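PDB 3GO6: ribokinase RBSK from Mycobacterium tuberculosis, which probably phosphorylates D-ribose at O-5 with ATP and a divalent cation such as magnesium, yielding D-ribose 5-phosphate for nucleotide synthesis and the pentose phosphate pathway. Local coordinates for residues A[74-82]-A[130-140]; A[166-177]-A[192-202]. All coordinates share one frame; numbering follows the deposited sequence.

In the fold
Interactions 1 and 2 follow one another along the chain: the loop 130-140 has already met 74-82 before 166-177 begins, in the last turn of helix 155-167. Their centres lie about 19 Å apart and their nearest atoms about 10 Å, so they do not touch, yet both reach the same mixed sheet of the pfkB kinase fold. Interaction 1 sits at strand 72-76, the outermost strand on one side of that sheet in this chain, whereas interaction 2 joins the neighbouring inner strands 171-175 and 195-199. Strands 21-25 and 146-149 come between. Side chains of both approach the bound ribose, N131 and N175 each to about 7 Å, which places the two contacts around the same substrate site.

Interaction 1. Residues A[74-82]-A[130-140]; sequences QFSGAFGDD and ANAHLTPVPSA
L134 reaches from the loop 130-140 onto the extended backbone at G77 and A78, and its atoms can be followed outward. Its CB lies 4.0 Å from A78 CB. With CG anti to the backbone N (chi1 -178°), the fork opens on the chain opposite: L134 CD1 stands 3.8 Å from A78 N, while L134 CD2 comes within 4.0 Å of G77 CA and also faces the carbonyl oxygen of S76. A130 CB lies 4.3 Å from A78 CB and also meets the backbone of F79 and G80.

No direct hydrogen bond crosses the interface; two waters supply the polar links. One accepts from A78 N at 2.8 Å and donates to N131 OD1 at 2.7 Å, and that same oxygen takes a second hydrogen bond from the backbone N of V28. The other water accepts from V137 N and bonds S76 OG, which lies 3.6 Å from A140 CB and also pairs with R101 O.

The contact lays the loop between strands 122-127 and 146-149 along the end of edge strand 72-76 and the short strand 78-79. V103 of strand 103-104 touches A78, L134 and V137, V25 of strand 21-25 meets S76 and L134, and F79 starts away from the loop, its ring packing on A85, L88 and R89 of helix 83-94.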
loop_
_atom_site.group_PDB
_atom_site.type_symbol
_atom_site.label_atom_id
_atom_site.label_comp_id
_atom_site.label_asym_id
_atom_site.label_seq_id
_atom_site.Cartn_x
_atom_site.Cartn_y
_atom_site.Cartn_z
ATOM N N GLN A 74 27.705 2.679 9.142
ATOM C CA GLN A 74 27.717 2.422 7.699
ATOM C C GLN A 74 26.577 1.468 7.346
ATOM O O GLN A 74 26.326 0.490 8.070
ATOM C CB GLN A 74 29.033 1.770 7.301
ATOM C CG GLN A 74 30.237 2.714 7.410
ATOM C CD GLN A 74 30.238 3.785 6.316
ATOM O OE1 GLN A 74 29.549 3.675 5.291
ATOM N NE2 GLN A 74 31.015 4.831 6.538
ATOM N N PHE A 75 25.880 1.753 6.249
ATOM C CA PHE A 75 24.835 0.865 5.763
ATOM C C PHE A 75 25.303 0.231 4.443
ATOM O O PHE A 75 25.865 0.922 3.570
ATOM C CB PHE A 75 23.521 1.641 5.619
ATOM C CG PHE A 75 22.398 0.861 4.989
ATOM C CD1 PHE A 75 21.763 -0.172 5.687
ATOM C CD2 PHE A 75 21.963 1.172 3.694
ATOM C CE1 PHE A 75 20.711 -0.891 5.101
ATOM C CE2 PHE A 75 20.910 0.458 3.087
ATOM C CZ PHE A 75 20.282 -0.580 3.794
ATOM N N SER A 76 25.116 -1.077 4.336
ATOM C CA SER A 76 25.329 -1.822 3.104
ATOM C C SER A 76 23.996 -2.450 2.706
ATOM O O SER A 76 23.428 -3.253 3.447
ATOM C CB SER A 76 26.398 -2.899 3.324
ATOM O OG SER A 76 26.606 -3.637 2.120
ATOM N N GLY A 77 23.475 -2.052 1.553
ATOM C CA GLY A 77 22.160 -2.492 1.094
ATOM C C GLY A 77 22.020 -2.175 -0.393
ATOM O O GLY A 77 22.874 -1.481 -0.978
ATOM N N ALA A 78 20.960 -2.704 -1.003
ATOM C CA ALA A 78 20.728 -2.541 -2.438
ATOM C C ALA A 78 19.548 -1.633 -2.660
ATOM O O ALA A 78 18.458 -1.902 -2.153
ATOM C CB ALA A 78 20.481 -3.887 -3.082
ATOM N N PHE A 79 19.775 -0.540 -3.390
ATOM C CA PHE A 79 18.713 0.362 -3.804
ATOM C C PHE A 79 18.305 -0.069 -5.213
ATOM O O PHE A 79 19.125 -0.641 -5.934
ATOM C CB PHE A 79 19.215 1.812 -3.864
ATOM C CG PHE A 79 19.584 2.388 -2.532
ATOM C CD1 PHE A 79 18.611 2.954 -1.715
ATOM C CD2 PHE A 79 20.908 2.366 -2.091
ATOM C CE1 PHE A 79 18.943 3.494 -0.468
ATOM C CE2 PHE A 79 21.251 2.903 -0.844
ATOM C CZ PHE A 79 20.259 3.462 -0.026
ATOM N N GLY A 80 17.060 0.194 -5.601
ATOM C CA GLY A 80 16.633 0.009 -6.994
ATOM C C GLY A 80 17.141 1.167 -7.838
ATOM O O GLY A 80 17.725 2.118 -7.294
ATOM N N ASP A 81 16.937 1.099 -9.154
ATOM C CA ASP A 81 17.427 2.168 -10.034
ATOM C C ASP A 81 16.256 3.081 -10.402
ATOM O O ASP A 81 16.022 3.409 -11.565
ATOM C CB ASP A 81 18.199 1.582 -11.252
ATOM C CG ASP A 81 17.305 0.817 -12.228
ATOM O OD1 ASP A 81 16.185 0.397 -11.844
ATOM O OD2 ASP A 81 17.729 0.635 -13.406
ATOM N N ASP A 82 15.508 3.480 -9.375
ATOM C CA ASP A 82 14.230 4.163 -9.560
ATOM C C ASP A 82 14.173 5.475 -8.776
ATOM O O ASP A 82 15.063 5.746 -7.966
ATOM C CB ASP A 82 13.068 3.219 -9.186
ATOM C CG ASP A 82 13.117 2.714 -7.730
ATOM O OD1 ASP A 82 14.022 3.071 -6.934
ATOM O OD2 ASP A 82 12.208 1.939 -7.388
ATOM N N ALA A 130 14.689 -4.703 -4.868
ATOM C CA ALA A 130 16.158 -4.707 -4.948
ATOM C C ALA A 130 16.844 -5.418 -3.773
ATOM O O ALA A 130 17.906 -6.038 -3.952
ATOM C CB ALA A 130 16.676 -3.272 -5.086
ATOM N N ASN A 131 16.254 -5.337 -2.576
ATOM C CA ASN A 131 16.847 -5.983 -1.399
ATOM C C ASN A 131 17.059 -7.483 -1.567
ATOM O O ASN A 131 18.010 -8.030 -1.012
ATOM C CB ASN A 131 16.019 -5.724 -0.125
ATOM C CG ASN A 131 15.852 -4.257 0.157
ATOM O OD1 ASN A 131 16.813 -3.562 0.543
ATOM N ND2 ASN A 131 14.645 -3.751 -0.089
ATOM N N ALA A 132 16.178 -8.135 -2.327
ATOM C CA ALA A 132 16.292 -9.570 -2.612
ATOM C C ALA A 132 17.490 -9.899 -3.513
ATOM O O ALA A 132 17.865 -11.060 -3.655
ATOM C CB ALA A 132 14.991 -10.097 -3.260
ATOM N N HIS A 133 18.095 -8.878 -4.102
ATOM C CA HIS A 133 19.236 -9.077 -4.998
ATOM C C HIS A 133 20.544 -8.511 -4.463
ATOM O O HIS A 133 21.473 -8.296 -5.229
ATOM C CB HIS A 133 18.928 -8.501 -6.378
ATOM C CG HIS A 133 17.667 -9.049 -6.962
ATOM N ND1 HIS A 133 17.565 -10.349 -7.418
ATOM C CD2 HIS A 133 16.437 -8.502 -7.091
ATOM C CE1 HIS A 133 16.330 -10.564 -7.840
ATOM N NE2 HIS A 133 15.623 -9.463 -7.646
ATOM N N LEU A 134 20.596 -8.238 -3.162
ATOM C CA LEU A 134 21.844 -7.842 -2.522
ATOM C C LEU A 134 22.806 -9.034 -2.410
ATOM O O LEU A 134 22.518 -10.006 -1.709
ATOM C CB LEU A 134 21.599 -7.230 -1.130
ATOM C CG LEU A 134 22.871 -6.753 -0.411
ATOM C CD1 LEU A 134 23.491 -5.553 -1.118
ATOM C CD2 LEU A 134 22.623 -6.435 1.072
ATOM N N THR A 135 23.943 -8.940 -3.104
ATOM C CA THR A 135 25.004 -9.944 -3.029
ATOM C C THR A 135 26.110 -9.392 -2.124
ATOM O O THR A 135 26.158 -8.191 -1.877
ATOM C CB THR A 135 25.601 -10.292 -4.433
ATOM O OG1 THR A 135 26.108 -9.105 -5.048
ATOM C CG2 THR A 135 24.559 -10.924 -5.337
ATOM N N PRO A 136 26.983 -10.264 -1.595
ATOM C CA PRO A 136 27.986 -9.765 -0.638
ATOM C C PRO A 136 28.924 -8.671 -1.201
ATOM O O PRO A 136 29.624 -8.899 -2.186
ATOM C CB PRO A 136 28.762 -11.027 -0.249
ATOM C CG PRO A 136 27.853 -12.174 -0.598
ATOM C CD PRO A 136 27.075 -11.722 -1.793
ATOM N N VAL A 137 28.892 -7.483 -0.592
ATOM C CA VAL A 137 29.750 -6.355 -0.996
ATOM C C VAL A 137 31.091 -6.533 -0.260
ATOM O O VAL A 137 31.109 -6.659 0.974
ATOM C CB VAL A 137 29.076 -4.962 -0.694
ATOM C CG1 VAL A 137 30.009 -3.788 -1.020
ATOM C CG2 VAL A 137 27.741 -4.804 -1.460
ATOM N N PRO A 138 32.216 -6.571 -1.012
ATOM C CA PRO A 138 33.522 -6.952 -0.428
ATOM C C PRO A 138 33.848 -6.310 0.937
ATOM O O PRO A 138 34.027 -7.028 1.934
ATOM C CB PRO A 138 34.545 -6.530 -1.510
ATOM C CG PRO A 138 33.734 -5.733 -2.554
ATOM C CD PRO A 138 32.334 -6.262 -2.450
ATOM N N SER A 139 33.902 -4.982 0.983
ATOM C CA SER A 139 34.300 -4.283 2.206
ATOM C C SER A 139 33.089 -3.773 2.998
ATOM O O SER A 139 33.198 -2.799 3.755
ATOM C CB SER A 139 35.268 -3.133 1.874
ATOM O OG SER A 139 34.616 -2.125 1.110
ATOM N N ALA A 140 31.947 -4.443 2.817
ATOM C CA ALA A 140 30.715 -4.144 3.551
ATOM C C ALA A 140 30.954 -4.002 5.051
ATOM O O ALA A 140 30.462 -3.054 5.662
ATOM C CB ALA A 140 29.642 -5.215 3.285
HETATM O O HOH W 1 26.644 -6.468 1.355
HETATM O O HOH W 2 19.404 -4.373 0.625
#

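Interaction 2. Residues A[166-177]-A[192-202]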
loop_
_atom_site.group_PDB
_atom_site.type_symbol
_atom_site.label_atom_id
_atom_site.label_comp_id
_atom_site.label_asym_id
_atom_site.label_seq_id
_atom_site.Cartn_x
_atom_site.Cartn_y
_atom_site.Cartn_z
ATOM N N GLN A 166 33.136 -11.775 11.695
ATOM C CA GLN A 166 33.693 -12.619 12.748
ATOM C C GLN A 166 35.208 -12.815 12.626
ATOM O O GLN A 166 35.915 -12.854 13.638
ATOM C CB GLN A 166 32.996 -13.972 12.813
ATOM C CG GLN A 166 33.034 -14.548 14.212
ATOM C CD GLN A 166 31.957 -15.569 14.437
ATOM O OE1 GLN A 166 31.899 -16.572 13.728
ATOM N NE2 GLN A 166 31.094 -15.330 15.435
ATOM N N SER A 167 35.696 -12.923 11.391
ATOM C CA SER A 167 37.136 -13.002 11.147
ATOM C C SER A 167 37.861 -11.793 11.712
ATOM O O SER A 167 38.972 -11.924 12.223
ATOM C CB SER A 167 37.432 -13.137 9.656
ATOM O OG SER A 167 37.036 -14.418 9.202
ATOM N N ALA A 168 37.223 -10.625 11.629
ATOM C CA ALA A 168 37.787 -9.373 12.145
ATOM C C ALA A 168 37.419 -9.132 13.611
ATOM O O ALA A 168 37.622 -8.032 14.141
ATOM C CB ALA A 168 37.348 -8.196 11.275
ATOM N N ASP A 169 36.909 -10.181 14.257
ATOM C CA ASP A 169 36.442 -10.166 15.657
ATOM C C ASP A 169 35.431 -9.056 15.984
ATOM O O ASP A 169 35.420 -8.524 17.095
ATOM C CB ASP A 169 37.615 -10.218 16.669
ATOM C CG ASP A 169 37.158 -10.560 18.115
ATOM O OD1 ASP A 169 36.308 -11.478 18.315
ATOM O OD2 ASP A 169 37.659 -9.899 19.066
ATOM N N ALA A 170 34.576 -8.733 15.011
ATOM C CA ALA A 170 33.393 -7.897 15.255
ATOM C C ALA A 170 32.262 -8.743 15.830
ATOM O O ALA A 170 32.156 -9.941 15.531
ATOM C CB ALA A 170 32.938 -7.242 13.978
ATOM N N VAL A 171 31.402 -8.117 16.630
ATOM C CA VAL A 171 30.185 -8.774 17.093
ATOM C C VAL A 171 29.234 -9.100 15.919
ATOM O O VAL A 171 28.911 -8.228 15.116
ATOM C CB VAL A 171 29.442 -7.898 18.123
ATOM C CG1 VAL A 171 28.108 -8.555 18.544
ATOM C CG2 VAL A 171 30.332 -7.627 19.330
ATOM N N VAL A 172 28.792 -10.352 15.829
ATOM C CA VAL A 172 27.764 -10.727 14.863
ATOM C C VAL A 172 26.391 -10.651 15.547
ATOM O O VAL A 172 26.072 -11.448 16.424
ATOM C CB VAL A 172 27.997 -12.120 14.234
ATOM C CG1 VAL A 172 26.852 -12.475 13.312
ATOM C CG2 VAL A 172 29.333 -12.150 13.466
ATOM N N MET A 173 25.586 -9.681 15.122
ATOM C CA MET A 173 24.270 -9.445 15.707
ATOM C C MET A 173 23.203 -9.569 14.622
ATOM O O MET A 173 23.243 -8.846 13.609
ATOM C CB MET A 173 24.257 -8.058 16.371
ATOM C CG MET A 173 22.951 -7.703 17.132
ATOM S SD MET A 173 23.002 -6.074 17.931
ATOM C CE MET A 173 24.100 -6.402 19.312
ATOM N N VAL A 174 22.267 -10.494 14.813
ATOM C CA VAL A 174 21.259 -10.800 13.814
ATOM C C VAL A 174 19.879 -10.518 14.372
ATOM O O VAL A 174 19.507 -11.014 15.442
ATOM C CB VAL A 174 21.347 -12.288 13.330
ATOM C CG1 VAL A 174 20.259 -12.613 12.283
ATOM C CG2 VAL A 174 22.739 -12.583 12.776
ATOM N N ASN A 175 19.131 -9.678 13.662
ATOM C CA ASN A 175 17.702 -9.565 13.928
ATOM C C ASN A 175 17.032 -10.640 13.107
ATOM O O ASN A 175 16.953 -10.531 11.874
ATOM C CB ASN A 175 17.201 -8.159 13.566
ATOM C CG ASN A 175 15.721 -7.992 13.793
ATOM O OD1 ASN A 175 15.114 -8.660 14.660
ATOM N ND2 ASN A 175 15.121 -7.113 13.019
ATOM N N ALA A 176 16.575 -11.704 13.777
ATOM C CA ALA A 176 16.016 -12.876 13.085
ATOM C C ALA A 176 14.591 -12.625 12.589
ATOM O O ALA A 176 13.646 -13.281 13.024
ATOM C CB ALA A 176 16.056 -14.121 14.018
ATOM N N SER A 177 14.449 -11.679 11.659
ATOM C CA SER A 177 13.152 -11.257 11.163
ATOM C C SER A 177 13.329 -10.893 9.679
ATOM O O SER A 177 14.296 -10.213 9.337
ATOM C CB SER A 177 12.681 -10.043 11.974
ATOM O OG SER A 177 11.394 -9.593 11.593
ATOM N N ILE A 192 27.062 -19.354 14.109
ATOM C CA ILE A 192 28.088 -18.349 14.399
ATOM C C ILE A 192 27.608 -17.015 15.011
ATOM O O ILE A 192 28.435 -16.202 15.425
ATOM C CB ILE A 192 28.995 -18.060 13.149
ATOM C CG1 ILE A 192 28.182 -17.471 11.988
ATOM C CG2 ILE A 192 29.723 -19.340 12.695
ATOM C CD1 ILE A 192 29.045 -16.901 10.857
ATOM N N ALA A 193 26.299 -16.772 15.062
ATOM C CA ALA A 193 25.790 -15.497 15.624
ATOM C C ALA A 193 26.175 -15.338 17.093
ATOM O O ALA A 193 26.002 -16.270 17.877
ATOM C CB ALA A 193 24.252 -15.398 15.466
ATOM N N ASP A 194 26.675 -14.161 17.454
ATOM C CA ASP A 194 26.955 -13.799 18.831
ATOM C C ASP A 194 25.656 -13.427 19.565
ATOM O O ASP A 194 25.425 -13.860 20.704
ATOM C CB ASP A 194 27.958 -12.633 18.902
ATOM C CG ASP A 194 29.353 -13.008 18.367
ATOM O OD1 ASP A 194 29.855 -14.099 18.724
ATOM O OD2 ASP A 194 29.945 -12.215 17.576
ATOM N N VAL A 195 24.828 -12.607 18.910
ATOM C CA VAL A 195 23.604 -12.046 19.498
ATOM C C VAL A 195 22.509 -12.222 18.469
ATOM O O VAL A 195 22.737 -11.953 17.282
ATOM C CB VAL A 195 23.749 -10.506 19.778
ATOM C CG1 VAL A 195 22.506 -9.922 20.489
ATOM C CG2 VAL A 195 24.994 -10.213 20.572
ATOM N N VAL A 196 21.340 -12.692 18.912
ATOM C CA VAL A 196 20.165 -12.757 18.069
ATOM C C VAL A 196 19.053 -12.001 18.766
ATOM O O VAL A 196 18.822 -12.196 19.971
ATOM C CB VAL A 196 19.713 -14.201 17.743
ATOM C CG1 VAL A 196 18.440 -14.183 16.914
ATOM C CG2 VAL A 196 20.802 -14.916 16.964
ATOM N N ILE A 197 18.395 -11.120 18.005
ATOM C CA ILE A 197 17.266 -10.320 18.496
ATOM C C ILE A 197 16.067 -10.802 17.752
ATOM O O ILE A 197 16.078 -10.876 16.515
ATOM C CB ILE A 197 17.469 -8.807 18.212
ATOM C CG1 ILE A 197 18.793 -8.324 18.818
ATOM C CG2 ILE A 197 16.261 -7.964 18.714
ATOM C CD1 ILE A 197 19.314 -6.995 18.203
ATOM N N ALA A 198 15.016 -11.141 18.490
ATOM C CA ALA A 198 13.813 -11.667 17.865
ATOM C C ALA A 198 12.638 -11.534 18.802
ATOM O O ALA A 198 12.826 -11.541 20.009
ATOM C CB ALA A 198 14.011 -13.126 17.484
ATOM N N ASN A 199 11.429 -11.397 18.266
ATOM C CA ASN A 199 10.245 -11.541 19.125
ATOM C C ASN A 199 10.036 -13.031 19.464
ATOM O O ASN A 199 10.798 -13.883 18.990
ATOM C CB ASN A 199 8.990 -10.845 18.536
ATOM C CG ASN A 199 8.460 -11.500 17.270
ATOM O OD1 ASN A 199 8.574 -12.713 17.052
ATOM N ND2 ASN A 199 7.836 -10.690 16.435
ATOM N N GLU A 200 9.036 -13.353 20.278
ATOM C CA GLU A 200 8.859 -14.755 20.708
ATOM C C GLU A 200 8.623 -15.708 19.539
ATOM O O GLU A 200 9.261 -16.761 19.460
ATOM C CB GLU A 200 7.767 -14.894 21.786
ATOM C CG GLU A 200 8.180 -14.303 23.140
ATOM C CD GLU A 200 8.772 -15.319 24.131
ATOM O OE1 GLU A 200 9.418 -16.322 23.718
ATOM O OE2 GLU A 200 8.595 -15.104 25.352
ATOM N N HIS A 201 7.755 -15.319 18.607
ATOM C CA HIS A 201 7.472 -16.143 17.420
ATOM C C HIS A 201 8.715 -16.322 16.528
ATOM O O HIS A 201 9.050 -17.451 16.103
ATOM C CB HIS A 201 6.283 -15.560 16.636
ATOM C CG HIS A 201 6.151 -16.088 15.240
ATOM N ND1 HIS A 201 5.605 -17.324 14.954
ATOM C CD2 HIS A 201 6.477 -15.536 14.044
ATOM C CE1 HIS A 201 5.618 -17.516 13.644
ATOM N NE2 HIS A 201 6.145 -16.447 13.071
ATOM N N GLU A 202 9.413 -15.225 16.256
ATOM C CA GLU A 202 10.669 -15.297 15.500
ATOM C C GLU A 202 11.740 -16.125 16.236
ATOM O O GLU A 202 12.496 -16.877 15.601
ATOM C CB GLU A 202 11.205 -13.886 15.202
ATOM C CG GLU A 202 10.291 -13.040 14.308
ATOM C CD GLU A 202 10.561 -11.522 14.400
ATOM O OE1 GLU A 202 11.262 -11.069 15.342
ATOM O OE2 GLU A 202 10.039 -10.784 13.518
HETATM O O HOH W 3 32.561 -12.343 16.474
HETATM O O HOH W 4 13.080 -16.038 12.954
#
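Q166, near the end of helix 155-167, stretches its amide to I192, ahead of strand 195-199: Q166 NE2 donates to I192 O at 2.8 Å, in the carbonyl plane. After the Schellman turn at D169, A170 O receives a water that also donates to D194 OD2. V171 sets CG1 against V195 CG2. V172 then exchanges bonds with D194: its N meets D194 OD2 at 2.8 Å, nearly straight (176°), on the anti side of the carboxylate, and its O accepts from both D194 N and V195 N.

From here the ladder is parallel, the strand axes 4.7 Å apart and 13° from alignment. M173 lies alongside V195, pointing the same way; its chain runs extended to SD, 3.8 Å from I197 CD1, then bends at chi3 (-74°) to bring CE back to the V195 methyls. V174 N donates to V195 O, and V174 O accepts from I197 N at 2.8 Å. A176 N closes the ladder on I197 O, while A176 CB packs on V196 CG1 at 3.8 Å. Finally S177 OG donates to E202 OE2 at 2.6 Å, from above the carboxylate plane; E202 OE1 accepts from N199 N while E202 N donates back to N199 OD1, the reciprocal pair of a capping box.

The pair forms a beta-alpha-beta unit with helix 183-192. M173 and I197 face helix 246-257, V172 faces helix 155-167, and strands 146-149 and 212-216 flank the two in the sheet.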